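Local atomic coordinates of serine protease MT3772 (Mycobacterium tuberculosis, PDB entry 3K6Y), a protein that cleaves proteins as a membrane-associated, chymotrypsin-like serine protease and probably helps the bacterium to withstand oxidative stress and acid. Residues A[44-49]-A[84-89]; A[59-64]-A[134-139]. All blocks are in the same frame, centred on the assembly; numbering follows the deposited sequence.

Strand 44-51 is the first of the N-terminal barrel, and contact 1 pairs it with strand 82-87, the last in the sheet order, closing a loop of 34 residues and with it the six-stranded barrel. The chain reaches 59-64 before it reaches 84-89, and contact 2 joins this second strand to 134-139, at the end of the first strand of the other barrel; the two loops therefore cross. Strands 44-51 and 56-66 are neighbours, which brings the contacts together: R48 of contact 1 forms a salt bridge with E59 of contact 2, and Y136 reaches the carbonyl of V44. One contact shuts a barrel, the other bridges the two.

Contact 1 (A[44-49]-A[84-89]); sequences VVKIRS and TVYAGD
The carbonyl oxygen of R48 is gripped twice, by the backbone N of T84 at 2.9 Å and by a water that donates to it and also bonds T84 OG1. R48 N returns a nearly straight bond to T84 O (172° at the hydrogen). Two residues earlier on the first strand and two later on the second, K46 and Y86 exchange another pair, of which Y86 N to K46 O, 2.8 Å, is the shorter. Between these two hydrogen-bonded antiparallel pairs lies the non-hydrogen-bonded pair I47 and V85, with CA-H...O contacts from V85 CA to K46 O and from I47 CA to T84 O.

On the face carrying K46 and R48, the edge of the Y86 ring runs beside the start of the arginine chain, with CE1 3.7 Å from R48 CB and the hydroxyl near CD. K46 O also meets the ring edge, in plane. The guanidinium is turned 87° from the ring, and its NH1 goes to E59, which also holds K46 NZ; the lysine amine bonds G139 O as well. On the other face V45 CB and CG2 both sit 3.8 Å from V85 CG1, and V45 CG1 meets A87 CB. The seam that closes this trypsin-like barrel is thus apolar on the V45 side, while on the opposite face two cations converge on one carboxylate, which probably offsets their repulsion.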
loop_
_atom_site.group_PDB
_atom_site.type_symbol
_atom_site.label_atom_id
_atom_site.label_comp_id
_atom_site.label_asym_id
_atom_site.label_seq_id
_atom_site.Cartn_x
_atom_site.Cartn_y
_atom_site.Cartn_z
ATOM N N VAL A 44 22.706 -3.204 14.168
ATOM C CA VAL A 44 21.284 -3.203 14.503
ATOM C C VAL A 44 20.886 -1.756 14.678
ATOM O O VAL A 44 21.460 -1.058 15.522
ATOM C CB VAL A 44 21.015 -4.006 15.774
ATOM C CG1 VAL A 44 19.535 -4.011 16.067
ATOM C CG2 VAL A 44 21.525 -5.443 15.645
ATOM N N VAL A 45 19.952 -1.302 13.846
ATOM C CA VAL A 45 19.674 0.115 13.720
ATOM C C VAL A 45 18.261 0.445 14.183
ATOM O O VAL A 45 17.378 -0.410 14.169
ATOM C CB VAL A 45 19.905 0.600 12.257
ATOM C CG1 VAL A 45 21.350 0.397 11.845
ATOM C CG2 VAL A 45 18.968 -0.119 11.258
ATOM N N LYS A 46 18.054 1.699 14.569
ATOM C CA LYS A 46 16.723 2.155 14.952
ATOM C C LYS A 46 16.072 2.774 13.723
ATOM O O LYS A 46 16.734 3.456 12.946
ATOM C CB LYS A 46 16.854 3.172 16.087
ATOM C CG LYS A 46 15.496 3.665 16.594
ATOM C CD LYS A 46 15.570 4.830 17.571
ATOM C CE LYS A 46 14.271 5.601 17.484
ATOM N NZ LYS A 46 14.299 6.871 18.263
ATOM N N ILE A 47 14.778 2.504 13.549
ATOM C CA ILE A 47 14.035 3.077 12.426
ATOM C C ILE A 47 12.944 3.983 12.981
ATOM O O ILE A 47 12.223 3.610 13.878
ATOM C CB ILE A 47 13.444 1.976 11.549
ATOM C CG1 ILE A 47 14.623 1.058 11.139
ATOM C CG2 ILE A 47 12.765 2.584 10.321
ATOM C CD1 ILE A 47 14.382 -0.007 10.153
ATOM N N ARG A 48 12.874 5.186 12.453
ATOM C CA ARG A 48 11.799 6.115 12.813
ATOM C C ARG A 48 11.109 6.550 11.535
ATOM O O ARG A 48 11.745 7.080 10.622
ATOM C CB ARG A 48 12.371 7.341 13.523
ATOM C CG ARG A 48 11.345 8.306 14.034
ATOM C CD ARG A 48 12.045 9.327 14.933
ATOM N NE ARG A 48 11.191 10.488 15.174
ATOM C CZ ARG A 48 10.666 10.804 16.348
ATOM N NH1 ARG A 48 10.925 10.061 17.422
ATOM N NH2 ARG A 48 9.894 11.877 16.445
ATOM N N SER A 49 9.798 6.355 11.488
ATOM C CA SER A 49 9.013 6.627 10.275
ATOM C C SER A 49 7.907 7.611 10.602
ATOM O O SER A 49 7.073 7.361 11.484
ATOM C CB SER A 49 8.436 5.338 9.715
ATOM O OG SER A 49 9.489 4.382 9.485
ATOM N N THR A 84 13.765 7.322 8.605
ATOM C CA THR A 84 15.137 7.623 9.000
ATOM C C THR A 84 15.707 6.412 9.729
ATOM O O THR A 84 15.026 5.782 10.542
ATOM C CB THR A 84 15.185 8.853 9.925
ATOM O OG1 THR A 84 14.572 9.958 9.242
ATOM C CG2 THR A 84 16.620 9.240 10.265
ATOM N N VAL A 85 16.963 6.095 9.422
ATOM C CA VAL A 85 17.689 5.033 10.092
ATOM C C VAL A 85 18.735 5.680 11.016
ATOM O O VAL A 85 19.444 6.588 10.599
ATOM C CB VAL A 85 18.378 4.140 9.024
ATOM C CG1 VAL A 85 19.453 3.256 9.639
ATOM C CG2 VAL A 85 17.310 3.329 8.270
ATOM N N TYR A 86 18.818 5.202 12.253
ATOM C CA TYR A 86 19.822 5.733 13.187
ATOM C C TYR A 86 20.845 4.663 13.479
ATOM O O TYR A 86 20.488 3.555 13.882
ATOM C CB TYR A 86 19.185 6.175 14.497
ATOM C CG TYR A 86 18.217 7.294 14.296
ATOM C CD1 TYR A 86 16.907 7.024 13.907
ATOM C CD2 TYR A 86 18.598 8.621 14.476
ATOM C CE1 TYR A 86 15.993 8.024 13.700
ATOM C CE2 TYR A 86 17.657 9.655 14.274
ATOM C CZ TYR A 86 16.364 9.328 13.875
ATOM O OH TYR A 86 15.407 10.304 13.667
ATOM N N ALA A 87 22.114 5.001 13.253
ATOM C CA ALA A 87 23.216 4.105 13.598
ATOM C C ALA A 87 24.267 4.946 14.297
ATOM O O ALA A 87 24.593 6.029 13.828
ATOM C CB ALA A 87 23.801 3.466 12.344
ATOM N N GLY A 88 24.798 4.441 15.406
ATOM C CA GLY A 88 25.803 5.183 16.166
ATOM C C GLY A 88 25.338 6.586 16.530
ATOM O O GLY A 88 26.122 7.539 16.470
ATOM N N ASP A 89 24.052 6.700 16.888
ATOM C CA ASP A 89 23.411 7.962 17.313
ATOM C C ASP A 89 23.426 9.070 16.246
ATOM O O ASP A 89 23.451 10.260 16.566
ATOM C CB ASP A 89 24.000 8.464 18.642
HETATM O O HOH W 1 11.816 9.802 9.900
HETATM O O HOH W 2 12.496 11.158 12.199
#

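Contact 2 (A[59-64]-A[134-139]); sequences EGTGFV and LGYPGG
T61 OG1 accepts the direct hydrogen bond between the segments, from the backbone N of Y136 at 3.1 Å, and the bond is bent, 143° at the hydrogen. The same oxygen also bonds G181 O, while the hydroxyl of Y136 bonds V44 O on the neighbouring strand. Within the second segment, G139 N bonds back to Y136 O and holds the turn.

Here the two barrels of the chymotrypsin fold meet, near the predicted catalytic S183, whose backbone is hydrogen-bonded to that of T61.

Water carries the remaining polar links. One molecule donates both to G60 O and to Y136 O, at 2.9 Å from the latter; another donates to E59 OE2 and G139 O, 2.7 Å from each. That OE2 is the oxygen that also faces R48 and K46.

Van der Waals packing fills in around these bonds. With OG1 anti to its carbonyl carbon (chi1 -56°), the threonine presents both branches to the 134-136 backbone: OG1 is 3.4 Å from G135 CA, and CG2 is 3.7 Å from L134 O. The Y136 ring meets OG1 edge-on and in plane, through CD2. Towards the turn, E59 OE1 lies 3.6 Å from G139 CA.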
loop_
_atom_site.group_PDB
_atom_site.type_symbol
_atom_site.label_atom_id
_atom_site.label_comp_id
_atom_site.label_asym_id
_atom_site.label_seq_id
_atom_site.Cartn_x
_atom_site.Cartn_y
_atom_site.Cartn_z
ATOM N N GLU A 59 8.122 3.650 15.341
ATOM C CA GLU A 59 9.514 3.335 15.652
ATOM C C GLU A 59 9.700 1.841 15.742
ATOM O O GLU A 59 8.868 1.142 16.316
ATOM C CB GLU A 59 9.967 4.054 16.930
ATOM C CG GLU A 59 10.128 5.555 16.689
ATOM C CD GLU A 59 10.451 6.387 17.924
ATOM O OE1 GLU A 59 9.871 6.143 19.001
ATOM O OE2 GLU A 59 11.247 7.345 17.788
ATOM N N GLY A 60 10.784 1.347 15.152
ATOM C CA GLY A 60 11.111 -0.047 15.280
ATOM C C GLY A 60 12.593 -0.235 15.107
ATOM O O GLY A 60 13.371 0.670 15.359
ATOM N N THR A 61 12.949 -1.438 14.683
ATOM C CA THR A 61 14.343 -1.837 14.557
ATOM C C THR A 61 14.569 -2.375 13.154
ATOM O O THR A 61 13.634 -2.807 12.497
ATOM C CB THR A 61 14.650 -2.929 15.601
ATOM O OG1 THR A 61 14.318 -2.434 16.897
ATOM C CG2 THR A 61 16.097 -3.331 15.616
ATOM N N GLY A 62 15.819 -2.345 12.697
ATOM C CA GLY A 62 16.213 -3.048 11.485
ATOM C C GLY A 62 17.633 -3.531 11.647
ATOM O O GLY A 62 18.272 -3.303 12.679
ATOM N N PHE A 63 18.159 -4.154 10.605
ATOM C CA PHE A 63 19.550 -4.577 10.680
ATOM C C PHE A 63 20.162 -4.566 9.287
ATOM O O PHE A 63 19.463 -4.711 8.278
ATOM C CB PHE A 63 19.709 -5.948 11.384
ATOM C CG PHE A 63 18.927 -7.051 10.737
ATOM C CD1 PHE A 63 19.533 -7.952 9.860
ATOM C CD2 PHE A 63 17.557 -7.193 10.988
ATOM C CE1 PHE A 63 18.792 -8.954 9.240
ATOM C CE2 PHE A 63 16.816 -8.181 10.376
ATOM C CZ PHE A 63 17.428 -9.077 9.507
ATOM N N VAL A 64 21.478 -4.392 9.253
ATOM C CA VAL A 64 22.189 -4.308 7.989
ATOM C C VAL A 64 22.304 -5.702 7.370
ATOM O O VAL A 64 22.817 -6.639 7.994
ATOM C CB VAL A 64 23.571 -3.681 8.181
ATOM C CG1 VAL A 64 24.260 -3.520 6.841
ATOM C CG2 VAL A 64 23.462 -2.336 8.883
ATOM N N LEU A 134 17.421 -8.518 19.481
ATOM C CA LEU A 134 18.116 -7.228 19.560
ATOM C C LEU A 134 17.237 -6.130 18.986
ATOM O O LEU A 134 16.752 -6.251 17.858
ATOM C CB LEU A 134 19.439 -7.277 18.791
ATOM C CG LEU A 134 20.386 -8.409 19.173
ATOM C CD1 LEU A 134 21.642 -8.297 18.311
ATOM C CD2 LEU A 134 20.734 -8.351 20.647
ATOM N N GLY A 135 17.070 -5.039 19.726
ATOM C CA GLY A 135 16.237 -3.969 19.202
ATOM C C GLY A 135 16.159 -2.759 20.090
ATOM O O GLY A 135 16.964 -2.592 21.013
ATOM N N TYR A 136 15.192 -1.900 19.784
ATOM C CA TYR A 136 15.054 -0.606 20.436
ATOM C C TYR A 136 13.654 -0.437 21.028
ATOM O O TYR A 136 12.819 0.296 20.477
ATOM C CB TYR A 136 15.361 0.514 19.439
ATOM C CG TYR A 136 16.791 0.509 18.966
ATOM C CD1 TYR A 136 17.759 1.290 19.602
ATOM C CD2 TYR A 136 17.184 -0.262 17.871
ATOM C CE1 TYR A 136 19.087 1.294 19.165
ATOM C CE2 TYR A 136 18.489 -0.287 17.457
ATOM C CZ TYR A 136 19.427 0.497 18.076
ATOM O OH TYR A 136 20.737 0.486 17.651
ATOM N N PRO A 137 13.391 -1.104 22.162
ATOM C CA PRO A 137 12.076 -0.976 22.810
ATOM C C PRO A 137 11.719 0.482 23.061
ATOM O O PRO A 137 12.549 1.257 23.518
ATOM C CB PRO A 137 12.274 -1.685 24.152
ATOM C CG PRO A 137 13.389 -2.658 23.930
ATOM C CD PRO A 137 14.301 -2.004 22.902
ATOM N N GLY A 138 10.483 0.843 22.731
ATOM C CA GLY A 138 9.983 2.194 22.992
ATOM C C GLY A 138 10.675 3.287 22.205
ATOM O O GLY A 138 10.524 4.476 22.526
ATOM N N GLY A 139 11.418 2.909 21.162
ATOM C CA GLY A 139 12.235 3.871 20.426
ATOM C C GLY A 139 13.404 4.406 21.235
ATOM O O GLY A 139 14.014 5.416 20.861
HETATM O O HOH W 3 12.714 7.586 19.993
HETATM O O HOH W 4 12.410 1.728 18.033
#